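Side-chain contacts in hypothetical protein Atu3615 (Agrobacterium tumefaciens str. C58, PDB 1ZNP), which is of unknown function but belongs to the DUF985 family of the cupin superfamily, whose members are built on a beta-barrel: residues Pro18-Gly22 against Gly23-Gln27; His56-Thr59 against Asp60-Glu63. One frame throughout, in Å; residues are numbered along the deposited sequence.

Interaction 1. Residues Pro18-Gly22 against Gly23-Gln27; sequences PHPEG and GFYHQ
His-19 and Tyr-25 form an edge-to-face (T-shaped) aromatic pair: the imidazole edge points into one face of the phenol ring, with ring centroids 4.5 Å apart and planes at 73°. Atom CD2 of His-19 makes the approach, standing over the centre of the Tyr-25 ring, 3.4 Å from its CG. With CG of Tyr-25 lodged between its backbone N and carbonyl carbon (chi1 89°), the phenol ring is swung back over the turn to receive that edge. In the backbone, His-19 N donates to Gly-23 O at 2.7 Å, nearly straight at 164°, although the donor lies above the carbonyl plane. The same oxygen takes a CA-H...O contact from Pro-18 CA at 3.1 Å. Pro-18 and Phe-24 are an antiparallel non-hydrogen-bonded pair, and their side chains diverge; the proline CD still reaches Phe-24 CD2 at 4.1 Å.

The imidazole is positioned by the turn itself: a type I turn runs from His-19 to Gly-22, closed by Gly-22 N to His-19 O at 2.9 Å, and Glu-21 N donates to His-19 ND1 at 3.0 Å within the ring plane. This bond uses ND1 as acceptor and limits ring rotation. Farther out, Gly-22 O is hydrogen-bonded to the Tyr-45 hydroxyl, and Tyr-25 also packs on Tyr-45, so the turn joining strands 17-18 and 24-30 lies against strand 41-48.

Interaction 2. Residues His56-Thr59 against Asp60-Glu63; sequences HRVT and DAVE
Residues 56-63 carry His-56 and Glu-63 of a stretch that, with His-54, resembles the first conserved cupin motif, whose histidines and glutamate often bind a metal in relatives; here a water lies between the two. The bend takes the chain from short strand 56-58, paired with strand 133-135, into strand 63-68 of the large mixed sheet. No direct hydrogen bond joins its two halves, which meet through packing around Val-58 and one bridging water. Val-58 points into the bend. Its two methyl groups divide the work: CG1, anti to the backbone N (chi1 -177°), lies 4.0 Å from Ala-61 CB, while CG2 comes within 3.7 Å of Glu-63 OE1. The Val-58 and Glu-63 side chains cross at about a right angle, so the valine methyl meets the carboxylate end of the extended glutamate. Phe-128 also packs on Val-58, and Pro-126 on Ala-61, which agrees with the burial of both residues.

At the outer corner, Thr-59 and Asp-60 are adjacent but not bonded through their side chains: OG1 of Thr-59 is 3.6 Å from OD1 of Asp-60. The aspartate is held from outside the bend, OD2 by a salt bridge to Arg-37 and OD1 by a hydrogen bond with Ser-132 OG; these two partners together would limit rotation of the carboxylate.

Glu-63 OE1 likewise has a partner beyond the bend, Gln-109 NE2. His-56 is oriented by its ND1, bonded to the carbonyl of His-54. NE2 of His-56 and OE1 of Glu-63 are 4.6 Å apart, and the water bridges them: it lies at the imidazole edge, in the ring plane, 2.8 Å from His-56 NE2, and is hydrogen-bonded to Glu-63 OE1 at 2.8 Å, the water probably the donor.

The two interactions follow one another along the chain, with centres about 16 Å apart. Interaction 1 is a surface contact at the edge of the large sheet, where strand 17-18 is outermost; interaction 2 is largely buried and carries the chain between two sheets. Their chemistry differs accordingly: the hairpin-like segment 18-27 combines backbone hydrogen bonding with an aromatic pair, whereas the bend of 56-63 relies on aliphatic packing, a bridging water and polar partners from other parts of the chain. They touch directly where OE2 of Glu-21, also bonded to Ser-53, packs 3.1 Å from CE1 of His-56.

Interaction 1. Residues Pro18-Gly22 against Gly23-Gln27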
loop_
_atom_site.group_PDB
_atom_site.type_symbol
_atom_site.label_atom_id
_atom_site.label_comp_id
_atom_site.label_asym_id
_atom_site.label_seq_id
_atom_site.Cartn_x
_atom_site.Cartn_y
_atom_site.Cartn_z
ATOM N N PRO A 18 -17.784 3.239 21.354
ATOM C CA PRO A 18 -16.588 3.997 20.974
ATOM C C PRO A 18 -15.292 3.304 21.364
ATOM O O PRO A 18 -15.138 2.820 22.485
ATOM C CB PRO A 18 -16.781 5.336 21.688
ATOM C CG PRO A 18 -17.624 4.979 22.875
ATOM C CD PRO A 18 -18.619 4.015 22.286
ATOM N N HIS A 19 -14.356 3.259 20.427
ATOM C CA HIS A 19 -13.081 2.610 20.673
ATOM C C HIS A 19 -12.079 3.642 21.162
ATOM O O HIS A 19 -12.155 4.811 20.803
ATOM C CB HIS A 19 -12.593 1.935 19.388
ATOM C CG HIS A 19 -11.387 1.074 19.579
ATOM N ND1 HIS A 19 -10.120 1.595 19.739
ATOM C CD2 HIS A 19 -11.263 -0.269 19.699
ATOM C CE1 HIS A 19 -9.269 0.608 19.955
ATOM N NE2 HIS A 19 -9.936 -0.532 19.938
ATOM N N PRO A 20 -11.125 3.226 22.003
ATOM C CA PRO A 20 -10.141 4.193 22.498
ATOM C C PRO A 20 -9.375 4.955 21.423
ATOM O O PRO A 20 -8.932 6.072 21.664
ATOM C CB PRO A 20 -9.225 3.333 23.364
ATOM C CG PRO A 20 -10.161 2.299 23.896
ATOM C CD PRO A 20 -10.968 1.925 22.681
ATOM N N GLU A 21 -9.224 4.365 20.242
ATOM C CA GLU A 21 -8.468 5.011 19.165
ATOM C C GLU A 21 -9.334 5.872 18.267
ATOM O O GLU A 21 -8.835 6.512 17.334
ATOM C CB GLU A 21 -7.761 3.954 18.300
ATOM C CG GLU A 21 -8.704 3.113 17.442
ATOM C CD GLU A 21 -8.041 1.874 16.866
ATOM O OE1 GLU A 21 -7.459 1.098 17.654
ATOM O OE2 GLU A 21 -8.105 1.669 15.633
ATOM N N GLY A 22 -10.631 5.891 18.547
ATOM C CA GLY A 22 -11.549 6.651 17.717
ATOM C C GLY A 22 -12.418 5.623 17.014
ATOM O O GLY A 22 -11.990 4.488 16.837
ATOM N N GLY A 23 -13.629 6.006 16.620
ATOM C CA GLY A 23 -14.519 5.069 15.961
ATOM C C GLY A 23 -15.329 4.257 16.962
ATOM O O GLY A 23 -15.281 4.508 18.165
ATOM N N PHE A 24 -16.070 3.278 16.458
ATOM C CA PHE A 24 -16.887 2.421 17.299
ATOM C C PHE A 24 -16.521 0.970 17.018
ATOM O O PHE A 24 -16.134 0.629 15.900
ATOM C CB PHE A 24 -18.375 2.671 17.015
ATOM C CG PHE A 24 -18.768 4.109 17.136
ATOM C CD1 PHE A 24 -18.448 5.014 16.130
ATOM C CD2 PHE A 24 -19.391 4.574 18.287
ATOM C CE1 PHE A 24 -18.741 6.366 16.269
ATOM C CE2 PHE A 24 -19.689 5.924 18.444
ATOM C CZ PHE A 24 -19.364 6.827 17.432
ATOM N N TYR A 25 -16.650 0.107 18.015
ATOM C CA TYR A 25 -16.280 -1.278 17.806
ATOM C C TYR A 25 -16.991 -2.228 18.758
ATOM O O TYR A 25 -17.685 -1.809 19.683
ATOM C CB TYR A 25 -14.766 -1.430 17.984
ATOM C CG TYR A 25 -14.342 -1.725 19.411
ATOM C CD1 TYR A 25 -13.780 -2.954 19.740
ATOM C CD2 TYR A 25 -14.530 -0.791 20.436
ATOM C CE1 TYR A 25 -13.414 -3.255 21.045
ATOM C CE2 TYR A 25 -14.163 -1.086 21.759
ATOM C CZ TYR A 25 -13.607 -2.324 22.048
ATOM O OH TYR A 25 -13.235 -2.648 23.331
ATOM N N HIS A 26 -16.808 -3.517 18.518
ATOM C CA HIS A 26 -17.389 -4.549 19.355
ATOM C C HIS A 26 -16.564 -5.799 19.129
ATOM O O HIS A 26 -16.346 -6.200 17.989
ATOM C CB HIS A 26 -18.855 -4.815 18.981
ATOM C CG HIS A 26 -19.430 -6.026 19.646
ATOM N ND1 HIS A 26 -19.760 -6.058 20.985
ATOM C CD2 HIS A 26 -19.679 -7.270 19.169
ATOM C CE1 HIS A 26 -20.184 -7.268 21.304
ATOM N NE2 HIS A 26 -20.145 -8.023 20.220
ATOM N N GLN A 27 -16.089 -6.405 20.206
ATOM C CA GLN A 27 -15.301 -7.624 20.080
ATOM C C GLN A 27 -16.309 -8.736 19.831
ATOM O O GLN A 27 -17.296 -8.866 20.554
ATOM C CB GLN A 27 -14.500 -7.893 21.355
ATOM C CG GLN A 27 -13.614 -9.129 21.281
ATOM C CD GLN A 27 -12.764 -9.321 22.528
ATOM O OE1 GLN A 27 -11.898 -8.507 22.838
ATOM N NE2 GLN A 27 -13.019 -10.402 23.253
#

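Interaction 2. Residues His56-Thr59 against Asp60-Glu63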
loop_
_atom_site.group_PDB
_atom_site.type_symbol
_atom_site.label_atom_id
_atom_site.label_comp_id
_atom_site.label_asym_id
_atom_site.label_seq_id
_atom_site.Cartn_x
_atom_site.Cartn_y
_atom_site.Cartn_z
ATOM N N HIS A 56 -1.729 4.343 16.372
ATOM C CA HIS A 56 -1.553 3.410 17.475
ATOM C C HIS A 56 -0.888 2.156 16.938
ATOM O O HIS A 56 -0.707 2.007 15.724
ATOM C CB HIS A 56 -2.909 3.016 18.054
ATOM C CG HIS A 56 -3.781 2.295 17.074
ATOM N ND1 HIS A 56 -4.389 2.929 16.011
ATOM C CD2 HIS A 56 -4.091 0.981 16.955
ATOM C CE1 HIS A 56 -5.033 2.039 15.279
ATOM N NE2 HIS A 56 -4.868 0.849 15.830
ATOM N N ARG A 57 -0.537 1.251 17.843
ATOM C CA ARG A 57 0.071 -0.001 17.437
ATOM C C ARG A 57 -0.216 -1.119 18.438
ATOM O O ARG A 57 -0.447 -0.868 19.627
ATOM C CB ARG A 57 1.590 0.164 17.244
ATOM C CG ARG A 57 2.368 0.393 18.516
ATOM C CD ARG A 57 3.803 0.840 18.242
ATOM N NE ARG A 57 4.343 1.534 19.413
ATOM C CZ ARG A 57 4.766 0.941 20.531
ATOM N NH1 ARG A 57 4.743 -0.378 20.662
ATOM N NH2 ARG A 57 5.179 1.678 21.544
ATOM N N VAL A 58 -0.240 -2.346 17.918
ATOM C CA VAL A 58 -0.445 -3.539 18.710
ATOM C C VAL A 58 0.977 -4.082 18.773
ATOM O O VAL A 58 1.516 -4.563 17.775
ATOM C CB VAL A 58 -1.390 -4.511 17.991
ATOM C CG1 VAL A 58 -1.648 -5.718 18.856
ATOM C CG2 VAL A 58 -2.704 -3.800 17.655
ATOM N N THR A 59 1.582 -3.979 19.954
ATOM C CA THR A 59 2.974 -4.363 20.165
ATOM C C THR A 59 3.443 -5.769 19.862
ATOM O O THR A 59 4.549 -5.949 19.362
ATOM C CB THR A 59 3.430 -4.060 21.620
ATOM O OG1 THR A 59 2.737 -4.923 22.532
ATOM C CG2 THR A 59 3.152 -2.606 21.985
ATOM N N ASP A 60 2.618 -6.770 20.140
ATOM C CA ASP A 60 3.050 -8.150 19.955
ATOM C C ASP A 60 2.154 -9.051 19.128
ATOM O O ASP A 60 2.121 -10.266 19.331
ATOM C CB ASP A 60 3.238 -8.771 21.327
ATOM C CG ASP A 60 2.054 -8.493 22.252
ATOM O OD1 ASP A 60 2.280 -8.335 23.466
ATOM O OD2 ASP A 60 0.902 -8.439 21.770
ATOM N N ALA A 61 1.426 -8.466 18.191
ATOM C CA ALA A 61 0.547 -9.270 17.369
ATOM C C ALA A 61 0.258 -8.568 16.066
ATOM O O ALA A 61 0.247 -7.337 16.004
ATOM C CB ALA A 61 -0.747 -9.545 18.108
ATOM N N VAL A 62 0.045 -9.384 15.038
ATOM C CA VAL A 62 -0.281 -8.950 13.697
ATOM C C VAL A 62 -1.796 -8.712 13.605
ATOM O O VAL A 62 -2.604 -9.540 14.043
ATOM C CB VAL A 62 0.082 -10.047 12.676
ATOM C CG1 VAL A 62 -0.461 -9.689 11.296
ATOM C CG2 VAL A 62 1.584 -10.238 12.635
ATOM N N GLU A 63 -2.178 -7.591 13.022
ATOM C CA GLU A 63 -3.579 -7.288 12.866
ATOM C C GLU A 63 -3.934 -7.240 11.383
ATOM O O GLU A 63 -3.234 -6.621 10.589
ATOM C CB GLU A 63 -3.903 -5.954 13.533
ATOM C CG GLU A 63 -5.347 -5.518 13.342
ATOM C CD GLU A 63 -5.795 -4.523 14.390
ATOM O OE1 GLU A 63 -5.003 -3.614 14.716
ATOM O OE2 GLU A 63 -6.942 -4.651 14.875
HETATM O O HOH W 1 -6.498 -1.215 14.859
#